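Local coordinates for ditrans,polycis-undecaprenyl-diphosphate synthase ((2E,6E)-farnesyl-diphosphate specific) (Acinetobacter baumannii, PDB 6ACS), which probably catalyses the sequential condensation of isopentenyl diphosphate with farnesyl diphosphate to give undecaprenyl diphosphate, the precursor of the bacterial cell-wall lipid carrier, at residues B[203-208]-B[229-234]; B[180-185]-B[239-244]; B[43-48]-B[219-224]; B[130-135]-B[173-178]; B[141-146]-B[167-172]. All blocks are in the same frame, centred on the assembly; numbering follows the deposited sequence.

Interaction 1: residues B[203-208]-B[229-234]. With IPA (isopropyl alcohol), chain G.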
# COMPACT_ATOMS: atom_id res chain seq x y z
N TYR B 203 0.16 -4.68 4.83
CA TYR B 203 -0.85 -5.53 5.47
C TYR B 203 -1.63 -4.79 6.56
O TYR B 203 -2.32 -5.45 7.37
CB TYR B 203 -0.20 -6.78 6.04
CG TYR B 203 0.34 -7.71 4.98
CD1 TYR B 203 -0.51 -8.55 4.28
CD2 TYR B 203 1.69 -7.73 4.68
CE1 TYR B 203 -0.02 -9.42 3.30
CE2 TYR B 203 2.18 -8.59 3.71
CZ TYR B 203 1.33 -9.42 3.04
OH TYR B 203 1.84 -10.27 2.08
N ALA B 204 -1.57 -3.46 6.60
CA ALA B 204 -2.27 -2.71 7.64
C ALA B 204 -3.79 -2.79 7.46
O ALA B 204 -4.31 -2.74 6.34
CB ALA B 204 -1.86 -1.23 7.61
N GLU B 205 -4.50 -2.91 8.58
CA GLU B 205 -5.93 -2.60 8.56
C GLU B 205 -6.09 -1.11 8.33
O GLU B 205 -5.41 -0.31 8.96
CB GLU B 205 -6.59 -2.97 9.89
CG GLU B 205 -6.67 -4.47 10.13
CD GLU B 205 -7.72 -5.12 9.23
OE1 GLU B 205 -8.55 -4.38 8.66
OE2 GLU B 205 -7.73 -6.36 9.13
N LEU B 206 -7.04 -0.75 7.48
CA LEU B 206 -7.25 0.64 7.09
C LEU B 206 -8.55 1.11 7.72
O LEU B 206 -9.59 0.47 7.55
CB LEU B 206 -7.30 0.77 5.57
CG LEU B 206 -6.07 0.17 4.88
CD1 LEU B 206 -6.21 0.33 3.38
CD2 LEU B 206 -4.76 0.85 5.37
N TYR B 207 -8.48 2.21 8.47
CA TYR B 207 -9.63 2.73 9.19
C TYR B 207 -9.90 4.14 8.69
O TYR B 207 -9.05 5.02 8.84
CB TYR B 207 -9.36 2.72 10.69
CG TYR B 207 -10.51 3.27 11.51
CD1 TYR B 207 -11.55 2.44 11.91
CD2 TYR B 207 -10.54 4.61 11.89
CE1 TYR B 207 -12.59 2.93 12.67
CE2 TYR B 207 -11.58 5.11 12.65
CZ TYR B 207 -12.60 4.26 13.03
OH TYR B 207 -13.65 4.73 13.79
N PHE B 208 -11.07 4.35 8.09
CA PHE B 208 -11.43 5.65 7.53
C PHE B 208 -12.53 6.28 8.37
O PHE B 208 -13.47 5.59 8.78
CB PHE B 208 -11.89 5.48 6.08
CG PHE B 208 -10.81 4.93 5.18
CD1 PHE B 208 -9.81 5.76 4.71
CD2 PHE B 208 -10.76 3.58 4.86
CE1 PHE B 208 -8.79 5.26 3.88
CE2 PHE B 208 -9.74 3.08 4.04
CZ PHE B 208 -8.77 3.92 3.56
N SER B 229 -9.33 -4.38 16.84
CA SER B 229 -9.30 -5.66 17.54
C SER B 229 -10.34 -6.62 16.96
O SER B 229 -10.04 -7.81 16.72
CB SER B 229 -9.53 -5.46 19.04
OG SER B 229 -9.47 -6.71 19.71
N GLY B 230 -11.56 -6.13 16.73
CA GLY B 230 -12.58 -7.01 16.15
C GLY B 230 -12.20 -7.51 14.77
O GLY B 230 -12.48 -8.67 14.41
N ARG B 231 -11.57 -6.66 13.96
CA ARG B 231 -11.18 -7.11 12.63
C ARG B 231 -10.07 -8.16 12.70
O ARG B 231 -10.04 -9.09 11.89
CB ARG B 231 -10.72 -5.94 11.78
CG ARG B 231 -11.85 -5.00 11.41
CD ARG B 231 -11.23 -3.86 10.66
NE ARG B 231 -12.15 -2.79 10.34
CZ ARG B 231 -11.74 -1.66 9.78
NH1 ARG B 231 -10.44 -1.51 9.50
NH2 ARG B 231 -12.61 -0.70 9.52
N GLU B 232 -9.15 -8.01 13.64
CA GLU B 232 -8.11 -9.04 13.78
C GLU B 232 -8.70 -10.36 14.25
O GLU B 232 -8.22 -11.43 13.84
CB GLU B 232 -7.02 -8.55 14.71
CG GLU B 232 -6.23 -7.45 14.05
CD GLU B 232 -4.76 -7.70 14.11
OE1 GLU B 232 -4.27 -8.02 15.21
OE2 GLU B 232 -4.10 -7.54 13.07
N ARG B 233 -9.73 -10.30 15.09
CA ARG B 233 -10.38 -11.54 15.49
C ARG B 233 -11.09 -12.19 14.31
O ARG B 233 -11.03 -13.41 14.13
CB ARG B 233 -11.36 -11.28 16.63
CG ARG B 233 -12.14 -12.51 17.07
CD ARG B 233 -12.78 -12.31 18.43
NE ARG B 233 -13.72 -11.18 18.44
CZ ARG B 233 -13.45 -9.99 18.99
NH1 ARG B 233 -14.36 -9.03 18.94
NH2 ARG B 233 -12.28 -9.78 19.58
N ARG B 234 -11.72 -11.38 13.46
CA ARG B 234 -12.53 -11.96 12.39
C ARG B 234 -11.69 -12.43 11.20
O ARG B 234 -11.97 -13.48 10.60
CB ARG B 234 -13.57 -10.94 11.94
CG ARG B 234 -14.50 -11.43 10.86
CD ARG B 234 -15.75 -10.56 10.74
NE ARG B 234 -16.44 -10.76 9.46
CZ ARG B 234 -17.28 -11.76 9.21
NH1 ARG B 234 -17.55 -12.66 10.15
NH2 ARG B 234 -17.85 -11.86 8.02
C1 IPA G . -16.17 1.00 12.11
C2 IPA G . -16.31 2.37 11.46
C3 IPA G . -15.33 2.47 10.29
O2 IPA G . -16.03 3.36 12.42
O HOH W 1 -12.94 1.92 8.25
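Arg-231 runs out from helix 218-235, its chain extended from CG to NE, and crosses the bent side chain of Glu-205 before its guanidinium reaches the backbone of strand 205-208. There NH1 donates to Leu-206 O at 2.9 Å with an N-H...O angle of 154°, although the donor stands well above the carbonyl plane. The same NH1 lies 3.5 Å from Glu-205 OE1, a long salt bridge in which carboxylate and guanidinium planes are 54° apart. The strand is the outermost one of the parallel sheet within this chain, and the axes of 205-208 and 229-234 approach to 10.2 Å. Glu-205, a predicted magnesium ligand, has its stronger polar partner in Arg-192 of the second subunit, which bridges OE2. Water 1 joins Arg-231 NH2 (2.9 Å) to Phe-208 N (3.1 Å), extending the grip two residues along the strand. Beside it the Tyr-207 ring crosses Arg-231, with CD1 4.1 Å from NH2, while Tyr-207 OH accepts a 3.1 Å hydrogen bond from O2 of an isopropyl alcohol.

Interaction 2: residues B[180-185]-B[239-244]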
# COMPACT_ATOMS: atom_id res chain seq x y z
N ALA B 180 6.01 -3.60 11.24
CA ALA B 180 5.21 -3.12 10.12
C ALA B 180 3.94 -2.47 10.66
O ALA B 180 3.48 -2.80 11.74
CB ALA B 180 4.84 -4.24 9.15
N VAL B 181 3.40 -1.53 9.89
CA VAL B 181 2.18 -0.83 10.31
C VAL B 181 1.03 -1.81 10.36
O VAL B 181 0.74 -2.51 9.37
CB VAL B 181 1.87 0.35 9.37
CG1 VAL B 181 0.51 1.00 9.74
CG2 VAL B 181 3.00 1.39 9.42
N ASP B 182 0.37 -1.89 11.52
CA ASP B 182 -0.78 -2.77 11.73
C ASP B 182 -2.09 -2.06 11.49
O ASP B 182 -3.09 -2.70 11.09
CB ASP B 182 -0.82 -3.28 13.17
CG ASP B 182 0.34 -4.13 13.51
OD1 ASP B 182 0.68 -5.04 12.72
OD2 ASP B 182 0.92 -3.90 14.57
N LEU B 183 -2.13 -0.77 11.83
CA LEU B 183 -3.37 -0.02 11.71
C LEU B 183 -3.04 1.35 11.13
O LEU B 183 -2.21 2.07 11.69
CB LEU B 183 -4.03 0.16 13.08
CG LEU B 183 -5.22 1.12 13.12
CD1 LEU B 183 -6.40 0.61 12.27
CD2 LEU B 183 -5.67 1.29 14.59
N LEU B 184 -3.72 1.72 10.04
CA LEU B 184 -3.55 3.05 9.46
C LEU B 184 -4.91 3.73 9.51
O LEU B 184 -5.87 3.23 8.94
CB LEU B 184 -3.01 2.96 8.03
CG LEU B 184 -2.69 4.29 7.32
CD1 LEU B 184 -1.64 4.02 6.23
CD2 LEU B 184 -3.93 4.92 6.73
N ILE B 185 -4.96 4.90 10.14
CA ILE B 185 -6.18 5.71 10.28
C ILE B 185 -6.07 6.88 9.32
O ILE B 185 -5.06 7.58 9.32
CB ILE B 185 -6.32 6.23 11.72
CG1 ILE B 185 -6.54 5.07 12.68
CG2 ILE B 185 -7.43 7.29 11.84
CD1 ILE B 185 -6.28 5.47 14.12
N SER B 239 1.04 -12.43 9.19
CA SER B 239 2.11 -13.37 9.50
C SER B 239 3.18 -12.71 10.36
O SER B 239 3.66 -13.29 11.35
CB SER B 239 2.71 -13.92 8.21
OG SER B 239 1.71 -14.52 7.41
N GLU B 240 3.54 -11.46 10.01
CA GLU B 240 4.54 -10.75 10.78
C GLU B 240 4.05 -10.47 12.19
O GLU B 240 4.84 -10.50 13.14
CB GLU B 240 4.93 -9.44 10.10
CG GLU B 240 6.01 -8.73 10.90
CD GLU B 240 6.21 -7.30 10.48
OE1 GLU B 240 6.13 -7.04 9.26
OE2 GLU B 240 6.46 -6.45 11.37
N GLN B 241 2.75 -10.19 12.36
CA GLN B 241 2.22 -10.02 13.70
C GLN B 241 2.38 -11.28 14.53
O GLN B 241 2.76 -11.22 15.71
CB GLN B 241 0.74 -9.62 13.63
CG GLN B 241 0.50 -8.17 13.33
CD GLN B 241 -0.95 -7.90 12.94
OE1 GLN B 241 -1.75 -8.83 12.85
NE2 GLN B 241 -1.27 -6.64 12.68
N ILE B 242 2.10 -12.44 13.93
CA ILE B 242 2.21 -13.70 14.66
C ILE B 242 3.65 -13.94 15.09
O ILE B 242 3.92 -14.35 16.23
CB ILE B 242 1.65 -14.85 13.80
CG1 ILE B 242 0.13 -14.68 13.62
CG2 ILE B 242 1.99 -16.20 14.43
CD1 ILE B 242 -0.46 -15.56 12.55
N GLN B 243 4.60 -13.65 14.19
CA GLN B 243 6.01 -13.83 14.56
C GLN B 243 6.47 -12.81 15.60
O GLN B 243 7.26 -13.14 16.49
CB GLN B 243 6.89 -13.78 13.31
CG GLN B 243 6.58 -14.87 12.28
CD GLN B 243 6.45 -16.27 12.90
OE1 GLN B 243 5.55 -17.03 12.54
NE2 GLN B 243 7.34 -16.61 13.83
N GLN B 244 5.99 -11.57 15.50
CA GLN B 244 6.29 -10.56 16.51
C GLN B 244 5.80 -11.01 17.88
O GLN B 244 6.49 -10.81 18.89
CB GLN B 244 5.64 -9.23 16.16
CG GLN B 244 6.28 -8.47 15.02
CD GLN B 244 5.37 -7.38 14.49
OE1 GLN B 244 4.25 -7.21 14.97
NE2 GLN B 244 5.85 -6.65 13.49
O HOH W 2 3.25 -5.33 12.85
O HOH W 3 -2.94 -5.55 10.35
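Ala-180 opens the contact with its backbone: its N points at Glu-240 OE2, 2.9 Å away and almost straight at 175°, though the position of that oxygen is doubtful because it is modelled too close to a neighbour. The Glu-240 side chain can span the gap because CG lies anti to the backbone N (chi1 -178°) and the chain stays extended beyond it. Water 2 lies within hydrogen-bonding distance of Ala-180 O (2.8 Å) and Asp-182 OD1 (2.6 Å) and probably shares its protons among these and other acceptors.

Two residues on, Asp-182 meets Gln-241 from the opposite direction. The amide NE2 donates to Asp-182 OD1 at 2.5 Å, unusually short, so the exact distance is doubtful; OD1 lies in the amide plane, but the donor stands well above the carboxylate plane, the two planes being 59° apart. OD2 is bonded to Gln-11 N. The backbone is tied in as well, since water 3 bridges Asp-182 O (2.9 Å) and, weakly, Gln-241 NE2. Here the chain enters strand 183-186 of the parallel sheet, so the contact fastens helix 239-252 at its N-terminal end.

Gln-241 OE1 is taken up by Thr-238 N, which helps fix which end of the amide faces Asp-182. With Gln-241 and a water at OD1 and backbone N-H groups at OD2, the contact is essentially polar, and the donors would probably favour an ionised Asp-182.

Interaction 3: residues B[43-48]-B[219-224]. With IPA (isopropyl alcohol), chain G.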
# COMPACT_ATOMS: atom_id res chain seq x y z
N ASP B 43 -1.57 15.01 21.24
CA ASP B 43 -1.03 14.63 22.54
C ASP B 43 -1.83 13.54 23.26
O ASP B 43 -1.20 12.60 23.79
CB ASP B 43 -0.90 15.87 23.43
CG ASP B 43 0.24 16.77 23.00
OD1 ASP B 43 1.11 16.33 22.22
OD2 ASP B 43 0.25 17.94 23.46
N PRO B 44 -3.16 13.62 23.37
CA PRO B 44 -3.90 12.52 24.03
C PRO B 44 -3.75 11.20 23.30
O PRO B 44 -3.77 10.14 23.95
CB PRO B 44 -5.36 13.00 24.00
CG PRO B 44 -5.30 14.46 23.74
CD PRO B 44 -4.07 14.70 22.95
N ILE B 45 -3.59 11.25 21.97
CA ILE B 45 -3.41 10.04 21.17
C ILE B 45 -2.07 9.40 21.49
O ILE B 45 -1.97 8.18 21.70
CB ILE B 45 -3.51 10.39 19.68
CG1 ILE B 45 -4.85 11.08 19.37
CG2 ILE B 45 -3.23 9.16 18.79
CD1 ILE B 45 -6.03 10.32 19.75
N VAL B 46 -1.01 10.22 21.51
CA VAL B 46 0.31 9.73 21.88
C VAL B 46 0.27 9.08 23.26
O VAL B 46 0.83 8.00 23.48
CB VAL B 46 1.32 10.89 21.83
CG1 VAL B 46 2.64 10.45 22.42
CG2 VAL B 46 1.48 11.40 20.39
N GLU B 47 -0.36 9.77 24.22
CA GLU B 47 -0.42 9.23 25.58
C GLU B 47 -1.21 7.92 25.64
O GLU B 47 -0.85 7.00 26.39
CB GLU B 47 -1.01 10.27 26.54
CG GLU B 47 -0.11 11.52 26.60
CD GLU B 47 -0.71 12.68 27.36
OE1 GLU B 47 -1.54 12.45 28.26
OE2 GLU B 47 -0.34 13.84 27.06
N HIS B 48 -2.27 7.80 24.84
CA HIS B 48 -3.00 6.53 24.84
C HIS B 48 -2.14 5.41 24.26
O HIS B 48 -2.17 4.27 24.75
CB HIS B 48 -4.32 6.67 24.07
CG HIS B 48 -5.22 5.49 24.23
ND1 HIS B 48 -5.84 5.19 25.43
CD2 HIS B 48 -5.59 4.51 23.37
CE1 HIS B 48 -6.58 4.10 25.29
NE2 HIS B 48 -6.44 3.67 24.05
N GLU B 219 -11.45 9.56 22.38
CA GLU B 219 -12.57 8.62 22.38
C GLU B 219 -12.73 7.96 21.01
O GLU B 219 -12.98 6.75 20.91
CB GLU B 219 -13.86 9.34 22.78
CG GLU B 219 -13.94 9.73 24.26
CD GLU B 219 -13.20 11.01 24.59
OE1 GLU B 219 -12.85 11.77 23.65
OE2 GLU B 219 -12.96 11.25 25.79
N GLU B 220 -12.60 8.74 19.93
CA GLU B 220 -12.71 8.10 18.62
C GLU B 220 -11.50 7.24 18.32
O GLU B 220 -11.63 6.20 17.66
CB GLU B 220 -12.91 9.12 17.49
CG GLU B 220 -13.16 8.37 16.16
CD GLU B 220 -13.66 9.23 15.01
OE1 GLU B 220 -13.93 8.67 13.93
OE2 GLU B 220 -13.81 10.45 15.19
N PHE B 221 -10.33 7.64 18.81
CA PHE B 221 -9.15 6.77 18.69
C PHE B 221 -9.37 5.44 19.41
O PHE B 221 -9.01 4.38 18.88
CB PHE B 221 -7.92 7.50 19.23
CG PHE B 221 -6.63 6.75 19.04
CD1 PHE B 221 -6.12 6.53 17.77
CD2 PHE B 221 -5.90 6.31 20.14
CE1 PHE B 221 -4.92 5.84 17.59
CE2 PHE B 221 -4.69 5.64 19.98
CZ PHE B 221 -4.20 5.40 18.69
N ASP B 222 -9.97 5.48 20.62
CA ASP B 222 -10.29 4.25 21.34
C ASP B 222 -11.24 3.40 20.52
O ASP B 222 -11.11 2.16 20.48
CB ASP B 222 -10.95 4.56 22.69
CG ASP B 222 -10.03 5.28 23.68
OD1 ASP B 222 -8.80 5.25 23.51
OD2 ASP B 222 -10.59 5.89 24.62
N HIS B 223 -12.24 4.03 19.90
CA HIS B 223 -13.15 3.29 19.04
C HIS B 223 -12.40 2.63 17.88
O HIS B 223 -12.68 1.48 17.53
CB HIS B 223 -14.25 4.22 18.53
CG HIS B 223 -15.13 3.62 17.47
ND1 HIS B 223 -16.04 2.62 17.73
CD2 HIS B 223 -15.21 3.87 16.14
CE1 HIS B 223 -16.66 2.29 16.61
NE2 HIS B 223 -16.17 3.02 15.63
N ALA B 224 -11.47 3.36 17.26
CA ALA B 224 -10.73 2.79 16.13
C ALA B 224 -9.92 1.58 16.57
O ALA B 224 -9.85 0.57 15.86
CB ALA B 224 -9.81 3.84 15.51
C1 IPA G . -16.17 1.00 12.11
C2 IPA G . -16.31 2.37 11.46
C3 IPA G . -15.33 2.47 10.29
O2 IPA G . -16.03 3.36 12.42
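Apolar contact centres on Phe-221 and Ile-45. Ile-45 is modelled in two conformers, and in the one described the CG2 methyl sits over the middle of the phenyl face, 3.8 Å from the ring centroid and 7° off the normal, a CH-pi contact. The CG1 branch bends back and, in the same conformer, brings CD1 to 3.4 Å from Phe-221 CB, so one isoleucine touches both the ring and its stem.

The aromatic pair is of another kind. His-48 and Phe-221 meet rim to rim, CD2 lying 3.7 Å from CE2, with planes at 85° and neither ring over the face of the other.

Among polar groups, Asp-222 OD1 lies over one face of the imidazole, 2.9 Å from His-48 NE2. That approach from above misses the direction of any N-H, so no hydrogen bond forms despite the short distance; a favourable electrostatic effect is possible if the ring is protonated.

The segment axes approach to 10.3 Å and cross at -41°, placing helices 42-52 and 218-235 side by side over the parallel sheet. Beneath them Ile-45 rests on Ile-15 and Phe-221 on Val-13, both of strand 12-17, while Phe-221 and Ala-224 reach Ile-185 of strand 183-186.

Interaction 4: residues B[130-135]-B[173-178]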
# COMPACT_ATOMS: atom_id res chain seq x y z
N THR B 130 8.21 4.73 19.82
CA THR B 130 8.76 5.65 18.84
C THR B 130 7.63 6.44 18.20
O THR B 130 6.68 5.85 17.66
CB THR B 130 9.57 4.91 17.78
OG1 THR B 130 10.69 4.29 18.41
CG2 THR B 130 10.05 5.89 16.70
N LEU B 131 7.73 7.76 18.26
CA LEU B 131 6.84 8.67 17.55
C LEU B 131 7.59 9.21 16.34
O LEU B 131 8.62 9.86 16.48
CB LEU B 131 6.40 9.81 18.47
CG LEU B 131 5.62 10.95 17.79
CD1 LEU B 131 4.33 10.44 17.19
CD2 LEU B 131 5.33 12.07 18.79
N THR B 132 7.09 8.90 15.15
CA THR B 132 7.71 9.35 13.91
C THR B 132 6.83 10.40 13.24
O THR B 132 5.63 10.18 13.05
CB THR B 132 7.95 8.18 12.95
OG1 THR B 132 8.84 7.24 13.58
CG2 THR B 132 8.57 8.69 11.64
N ILE B 133 7.44 11.54 12.90
CA ILE B 133 6.78 12.62 12.17
C ILE B 133 7.30 12.59 10.74
O ILE B 133 8.52 12.68 10.50
CB ILE B 133 7.04 13.99 12.82
CG1 ILE B 133 6.80 13.94 14.34
CG2 ILE B 133 6.25 15.07 12.11
CD1 ILE B 133 5.41 13.55 14.75
N ALA B 134 6.38 12.44 9.79
CA ALA B 134 6.73 12.41 8.38
C ALA B 134 6.71 13.84 7.86
O ALA B 134 5.67 14.51 7.91
CB ALA B 134 5.76 11.51 7.61
N VAL B 135 7.86 14.32 7.39
CA VAL B 135 8.03 15.69 6.92
C VAL B 135 8.61 15.63 5.52
O VAL B 135 9.64 14.98 5.31
CB VAL B 135 8.95 16.50 7.84
CG1 VAL B 135 9.12 17.94 7.33
CG2 VAL B 135 8.46 16.46 9.30
N VAL B 173 14.34 0.93 3.21
CA VAL B 173 13.06 1.63 3.31
C VAL B 173 12.93 2.20 4.71
O VAL B 173 13.38 1.58 5.68
CB VAL B 173 11.90 0.66 3.02
CG1 VAL B 173 10.53 1.42 3.07
CG2 VAL B 173 12.10 -0.02 1.65
N SER B 174 12.30 3.38 4.84
CA SER B 174 12.20 4.00 6.17
C SER B 174 11.47 3.09 7.16
O SER B 174 10.59 2.30 6.80
CB SER B 174 11.46 5.35 6.08
OG SER B 174 12.00 6.17 5.06
N LEU B 175 11.87 3.19 8.44
CA LEU B 175 11.23 2.51 9.57
C LEU B 175 11.38 0.99 9.51
O LEU B 175 10.58 0.26 10.11
CB LEU B 175 9.75 2.89 9.70
CG LEU B 175 9.53 4.41 9.79
CD1 LEU B 175 8.08 4.70 10.10
CD2 LEU B 175 10.46 5.03 10.83
N ASN B 176 12.40 0.47 8.83
CA ASN B 176 12.52 -0.98 8.72
C ASN B 176 12.91 -1.64 10.03
O ASN B 176 12.83 -2.86 10.13
CB ASN B 176 13.52 -1.37 7.63
CG ASN B 176 14.93 -0.88 7.92
OD1 ASN B 176 15.64 -1.45 8.75
ND2 ASN B 176 15.35 0.16 7.19
N ASP B 177 13.37 -0.88 11.02
CA ASP B 177 13.71 -1.49 12.31
C ASP B 177 12.53 -1.47 13.27
O ASP B 177 12.68 -1.90 14.42
CB ASP B 177 14.92 -0.79 12.92
CG ASP B 177 14.69 0.70 13.16
OD1 ASP B 177 14.00 1.35 12.34
OD2 ASP B 177 15.26 1.22 14.13
N LEU B 178 11.39 -0.95 12.84
CA LEU B 178 10.17 -0.95 13.64
C LEU B 178 9.20 -1.99 13.09
O LEU B 178 9.35 -2.44 11.95
CB LEU B 178 9.51 0.44 13.61
CG LEU B 178 10.34 1.59 14.19
CD1 LEU B 178 9.58 2.91 14.03
CD2 LEU B 178 10.67 1.35 15.66
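Val-173 O is held twice across the turn that presents Leu-175 to Thr-132: Asn-176 ND2 donates to it at 2.9 Å with an N-H...O angle of 165°, and Asn-176 N adds a weak bond. The oxygen lies in the amide plane of Asn-176. The weak backbone bond closes a type II turn from Val-173 to Asn-176, in which Leu-175 adopts positive phi (66°), and the side-chain amide reinforces it. A type I turn follows at once, closed by Leu-178 N to Leu-175 O at 3.1 Å. Successive turns thus direct both leucines at the strand.

This loop leads from helix 166-170 to strand 183-186 and lies against strand 129-134 of the parallel sheet. Thr-130 and Thr-132, two apart on the strand, project from the same side of it, each facing one leucine. Thr-132 and Leu-175 reach tip to tip, Leu-175 CD2 being 3.9 Å from Thr-132 OG1. Thr-130 takes the fork of Leu-178 at an oblique angle: its CG2 lies 4.0 Å from CD1, and its OG1 equally far from CD2. With Thr-130 OG1 beside the backbone N (chi1 -64°) and CG2 beside the carbonyl carbon, each branch meets a different leucine methyl. Cross-segment contact is therefore by van der Waals forces alone, without a hydrogen bond. Arg-100 of strand 97-102 flanks this patch, touching Thr-132 and Leu-175 and forming a salt bridge with Asp-177.

Interaction 5: residues B[141-146]-B[167-172]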
# COMPACT_ATOMS: atom_id res chain seq x y z
N TRP B 141 8.37 8.40 -2.84
CA TRP B 141 9.70 8.97 -2.62
C TRP B 141 10.55 8.01 -1.80
O TRP B 141 11.72 7.78 -2.11
CB TRP B 141 9.62 10.33 -1.91
CG TRP B 141 10.98 10.73 -1.39
CD1 TRP B 141 11.95 11.39 -2.08
CD2 TRP B 141 11.53 10.42 -0.10
NE1 TRP B 141 13.08 11.53 -1.28
CE2 TRP B 141 12.84 10.94 -0.07
CE3 TRP B 141 11.03 9.77 1.04
CZ2 TRP B 141 13.66 10.81 1.04
CZ3 TRP B 141 11.86 9.64 2.15
CH2 TRP B 141 13.16 10.17 2.14
N ASP B 142 9.97 7.46 -0.73
CA ASP B 142 10.66 6.55 0.19
C ASP B 142 11.18 5.33 -0.56
O ASP B 142 12.36 4.95 -0.44
CB ASP B 142 9.64 6.16 1.29
CG ASP B 142 10.23 5.38 2.48
OD1 ASP B 142 11.45 5.11 2.55
OD2 ASP B 142 9.42 5.05 3.39
N ILE B 143 10.32 4.73 -1.38
CA ILE B 143 10.67 3.55 -2.16
C ILE B 143 11.75 3.88 -3.19
O ILE B 143 12.73 3.13 -3.34
CB ILE B 143 9.40 2.98 -2.80
CG1 ILE B 143 8.57 2.26 -1.72
CG2 ILE B 143 9.72 2.06 -3.98
CD1 ILE B 143 7.10 2.08 -2.10
N ALA B 144 11.61 4.99 -3.91
CA ALA B 144 12.61 5.33 -4.92
C ALA B 144 13.94 5.72 -4.27
O ALA B 144 15.00 5.48 -4.83
CB ALA B 144 12.09 6.43 -5.86
N ASN B 145 13.89 6.32 -3.07
CA ASN B 145 15.10 6.63 -2.32
C ASN B 145 15.83 5.36 -1.90
O ASN B 145 17.07 5.28 -1.99
CB ASN B 145 14.71 7.47 -1.10
CG ASN B 145 15.91 7.89 -0.27
OD1 ASN B 145 16.12 7.43 0.85
ND2 ASN B 145 16.71 8.77 -0.82
N ALA B 146 15.07 4.35 -1.45
CA ALA B 146 15.67 3.04 -1.17
C ALA B 146 16.32 2.47 -2.44
O ALA B 146 17.44 1.94 -2.40
CB ALA B 146 14.59 2.09 -0.63
N ASP B 167 13.95 -9.02 0.63
CA ASP B 167 14.62 -8.97 1.93
C ASP B 167 15.76 -7.97 1.94
O ASP B 167 15.93 -7.22 2.91
CB ASP B 167 15.14 -10.35 2.31
CG ASP B 167 14.02 -11.30 2.71
OD1 ASP B 167 12.92 -10.82 3.05
OD2 ASP B 167 14.25 -12.51 2.65
N LEU B 168 16.52 -7.92 0.86
CA LEU B 168 17.62 -6.96 0.78
C LEU B 168 17.08 -5.53 0.67
O LEU B 168 17.56 -4.62 1.35
CB LEU B 168 18.53 -7.33 -0.40
CG LEU B 168 19.84 -6.53 -0.51
CD1 LEU B 168 20.95 -7.36 -1.19
CD2 LEU B 168 19.63 -5.22 -1.29
N PHE B 169 16.10 -5.33 -0.21
CA PHE B 169 15.55 -4.00 -0.44
C PHE B 169 14.93 -3.42 0.81
O PHE B 169 15.06 -2.22 1.08
CB PHE B 169 14.52 -4.06 -1.57
CG PHE B 169 13.98 -2.72 -1.98
CD1 PHE B 169 14.70 -1.89 -2.82
CD2 PHE B 169 12.74 -2.29 -1.51
CE1 PHE B 169 14.19 -0.65 -3.20
CE2 PHE B 169 12.23 -1.07 -1.88
CZ PHE B 169 12.95 -0.25 -2.73
N ALA B 170 14.28 -4.26 1.62
CA ALA B 170 13.55 -3.78 2.78
C ALA B 170 14.43 -3.00 3.75
O ALA B 170 13.94 -2.11 4.46
CB ALA B 170 12.88 -4.97 3.48
N LYS B 171 15.74 -3.31 3.78
CA LYS B 171 16.63 -2.67 4.75
C LYS B 171 16.93 -1.22 4.40
O LYS B 171 17.57 -0.53 5.20
CB LYS B 171 17.94 -3.45 4.88
CG LYS B 171 17.75 -4.88 5.39
CD LYS B 171 17.14 -4.87 6.79
CE LYS B 171 17.13 -6.24 7.42
NZ LYS B 171 16.26 -6.29 8.62
N TYR B 172 16.49 -0.74 3.24
CA TYR B 172 16.73 0.63 2.81
C TYR B 172 15.48 1.51 2.88
O TYR B 172 15.57 2.72 2.64
CB TYR B 172 17.25 0.62 1.37
CG TYR B 172 18.61 -0.03 1.24
CD1 TYR B 172 18.74 -1.40 1.06
CD2 TYR B 172 19.77 0.75 1.28
CE1 TYR B 172 20.00 -2.00 0.92
CE2 TYR B 172 21.03 0.16 1.14
CZ TYR B 172 21.13 -1.22 0.95
OH TYR B 172 22.37 -1.82 0.82
O HOH W 4 14.31 5.21 1.93
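Ala-146 is a small knob held between Phe-169 and Tyr-172. Its CB touches Phe-169 CZ at 3.5 Å on one hand, and on the other Tyr-172 CB at 3.6 Å and Tyr-172 O. The small methyl lets the backbones close in, with the CA atoms of Ala-146 and Tyr-172 only 4.8 Å apart. The phenyl bump enters beside the preceding turn of helix 139-155: Ile-143 O lies at the ring edge, 3.4 Å from Phe-169 CZ, and Ile-143 CG2 is 4.2 Å from the same carbon. Phe-169 gets there because its CG stands anti to the backbone N (chi1 -175°). The tyrosine ring turns outward and touches Gln-149 and Val-150 of the same helix. At the margin water 4 lies 2.9 Å from both Asp-142 OD1 and Tyr-172 O and can bridge them. Ile-143 and Phe-169 also pack on the second subunit, on its Ile-143 and Ala-147. No direct hydrogen bond crosses the two segments, so close apolar fit, supplemented by one bridging water, joins helix 166-170 to helix 139-155.

How the interactions relate
Interactions 1 and 5 are the buried contacts, and both meet the second subunit, yet their chemistry differs: charged and backbone groups in the first, apolar surfaces in the second. Interactions 2, 3 and 4 are partly buried; interaction 2, which touches the second subunit through Gln-241 only, is polar and water-mediated, interaction 3 mainly apolar and aromatic. Interactions 1 and 3 share helix 218-235 and an isopropyl alcohol, whereas interactions 1 and 2 lie on neighbouring strands, joined by backbone bonds. Interaction 4, whose centre is about 5 Å from the centre of the chain, reaches the same sheet with van der Waals contacts between threonine and leucine side chains. Interaction 5 is nested within its loop.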